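Local coordinates for putative cytochrome P450 120 (Synechocystis sp., PDB 2VE3), which binds heme and retinoic acid and, like other cytochrome P450 enzymes, probably works as a monooxygenase, at residues 44-49 and 330-335. Residues are numbered along the deposited sequence; the frame is centred on the assembly and turned at random.
Sequences GPIFKT and QFQGFH
Phe331 and Phe334, whose rings both meet Ile46, are tied to each other by two backbone bonds of 3.0 Å each, Phe331 N to Phe334 O and Phe334 N to Phe331 O. These close a type I' turn, with Gln332 and Gly333 at its corner, and make a tight two-residue beta hairpin. No hydrogen bond crosses to 44-49; the contact is mainly apolar and on that side rests on Ile46. Ile46 sends its CG1 branch out beside the backbone N (chi1 -56°) and on, extended, to CD1, which touches three of the four turn residues. This methyl lies obliquely against the Phe331 ring, 3.8 Å from CD2, and at the edge of the Phe334 ring, 4.0 Å from its CD2. The extended Gln332 side chain slants across Ile46, NE2 standing 3.6 Å from Ile46 CD1, while its CB sits over the centre of the Phe331 ring. The other branch, CG2, lies 4.2 Å from Phe334 CD2. Thus the loop between helix 35-43 and strand 47-51, an edge strand of the five-stranded sheet, packs against the hairpin 329-336. Phe336 of the hairpin, Ile57 of strand 54-59 and Pro14 of the N-terminal segment also pack on Ile46, and Phe67 of helix 62-68 stacks on Phe331.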
loop_
_atom_site.group_PDB
_atom_site.type_symbol
_atom_site.label_atom_id
_atom_site.label_comp_id
_atom_site.label_asym_id
_atom_site.label_seq_id
_atom_site.Cartn_x
_atom_site.Cartn_y
_atom_site.Cartn_z
ATOM N N GLY A 44 15.037 16.985 -15.283
ATOM C CA GLY A 44 15.265 15.802 -16.122
ATOM C C GLY A 44 14.864 14.518 -15.416
ATOM O O GLY A 44 14.437 14.563 -14.254
ATOM N N PRO A 45 14.993 13.369 -16.109
ATOM C CA PRO A 45 14.552 12.064 -15.589
ATOM C C PRO A 45 15.226 11.604 -14.286
ATOM O O PRO A 45 14.628 10.841 -13.537
ATOM C CB PRO A 45 14.857 11.094 -16.747
ATOM C CG PRO A 45 15.870 11.777 -17.563
ATOM C CD PRO A 45 15.561 13.239 -17.465
ATOM N N ILE A 46 16.453 12.058 -14.034
ATOM C CA ILE A 46 17.176 11.757 -12.794
ATOM C C ILE A 46 17.485 13.072 -12.063
ATOM O O ILE A 46 18.199 13.949 -12.590
ATOM C CB ILE A 46 18.455 10.944 -13.064
ATOM C CG1 ILE A 46 18.111 9.653 -13.830
ATOM C CG2 ILE A 46 19.175 10.594 -11.755
ATOM C CD1 ILE A 46 19.297 8.963 -14.442
ATOM N N PHE A 47 16.920 13.227 -10.870
ATOM C CA PHE A 47 17.122 14.463 -10.124
ATOM C C PHE A 47 17.503 14.245 -8.657
ATOM O O PHE A 47 17.248 13.174 -8.102
ATOM C CB PHE A 47 15.941 15.450 -10.305
ATOM C CG PHE A 47 14.673 15.081 -9.546
ATOM C CD1 PHE A 47 14.534 15.391 -8.184
ATOM C CD2 PHE A 47 13.600 14.463 -10.205
ATOM C CE1 PHE A 47 13.370 15.068 -7.487
ATOM C CE2 PHE A 47 12.421 14.133 -9.516
ATOM C CZ PHE A 47 12.303 14.440 -8.157
ATOM N N LYS A 48 18.140 15.252 -8.056
ATOM C CA LYS A 48 18.469 15.228 -6.635
ATOM C C LYS A 48 17.702 16.284 -5.820
ATOM O O LYS A 48 17.298 17.349 -6.320
ATOM C CB LYS A 48 19.982 15.347 -6.406
ATOM C CG LYS A 48 20.531 16.757 -6.583
ATOM C CD LYS A 48 22.036 16.794 -6.416
ATOM C CE LYS A 48 22.590 18.119 -6.903
ATOM N NZ LYS A 48 22.200 19.187 -5.960
ATOM N N THR A 49 17.498 15.966 -4.550
ATOM C CA THR A 49 16.859 16.872 -3.625
ATOM C C THR A 49 17.415 16.571 -2.239
ATOM O O THR A 49 18.340 15.772 -2.095
ATOM C CB THR A 49 15.313 16.724 -3.683
ATOM O OG1 THR A 49 14.696 17.628 -2.759
ATOM C CG2 THR A 49 14.882 15.307 -3.374
ATOM N N GLN A 330 27.236 4.347 -10.202
ATOM C CA GLN A 330 26.893 5.234 -11.310
ATOM C C GLN A 330 25.686 4.695 -12.076
ATOM O O GLN A 330 25.497 3.488 -12.181
ATOM C CB GLN A 330 28.079 5.447 -12.262
ATOM C CG GLN A 330 28.594 4.180 -12.974
ATOM C CD GLN A 330 29.398 4.494 -14.233
ATOM O OE1 GLN A 330 28.846 4.930 -15.250
ATOM N NE2 GLN A 330 30.708 4.283 -14.164
ATOM N N PHE A 331 24.872 5.595 -12.609
ATOM C CA PHE A 331 23.715 5.184 -13.399
ATOM C C PHE A 331 23.429 6.230 -14.446
ATOM O O PHE A 331 23.349 7.415 -14.136
ATOM C CB PHE A 331 22.475 4.912 -12.523
ATOM C CG PHE A 331 21.229 4.570 -13.313
ATOM C CD1 PHE A 331 21.179 3.413 -14.102
ATOM C CD2 PHE A 331 20.111 5.402 -13.271
ATOM C CE1 PHE A 331 20.035 3.100 -14.853
ATOM C CE2 PHE A 331 18.954 5.091 -14.012
ATOM C CZ PHE A 331 18.923 3.939 -14.808
ATOM N N GLN A 332 23.285 5.775 -15.688
ATOM C CA GLN A 332 23.086 6.653 -16.840
ATOM C C GLN A 332 23.911 7.938 -16.763
ATOM O O GLN A 332 23.381 9.043 -16.913
ATOM C CB GLN A 332 21.592 6.917 -17.080
ATOM C CG GLN A 332 20.957 5.852 -17.974
ATOM C CD GLN A 332 19.444 5.767 -17.877
ATOM O OE1 GLN A 332 18.843 4.780 -18.323
ATOM N NE2 GLN A 332 18.817 6.790 -17.303
ATOM N N GLY A 333 25.208 7.776 -16.511
ATOM C CA GLY A 333 26.149 8.883 -16.527
ATOM C C GLY A 333 26.287 9.725 -15.271
ATOM O O GLY A 333 27.045 10.700 -15.267
ATOM N N PHE A 334 25.563 9.377 -14.209
ATOM C CA PHE A 334 25.665 10.125 -12.943
ATOM C C PHE A 334 26.348 9.347 -11.819
ATOM O O PHE A 334 26.200 8.136 -11.713
ATOM C CB PHE A 334 24.286 10.587 -12.468
ATOM C CG PHE A 334 23.655 11.625 -13.345
ATOM C CD1 PHE A 334 24.166 12.918 -13.395
ATOM C CD2 PHE A 334 22.539 11.313 -14.114
ATOM C CE1 PHE A 334 23.572 13.885 -14.198
ATOM C CE2 PHE A 334 21.941 12.263 -14.920
ATOM C CZ PHE A 334 22.453 13.556 -14.963
ATOM N N HIS A 335 27.105 10.061 -10.993
ATOM C CA HIS A 335 27.642 9.511 -9.755
ATOM C C HIS A 335 26.503 9.437 -8.730
ATOM O O HIS A 335 25.858 10.442 -8.449
ATOM C CB HIS A 335 28.787 10.405 -9.258
ATOM C CG HIS A 335 29.419 9.948 -7.982
ATOM N ND1 HIS A 335 29.899 10.832 -7.040
ATOM C CD2 HIS A 335 29.659 8.709 -7.491
ATOM C CE1 HIS A 335 30.404 10.158 -6.021
ATOM N NE2 HIS A 335 30.265 8.869 -6.266
#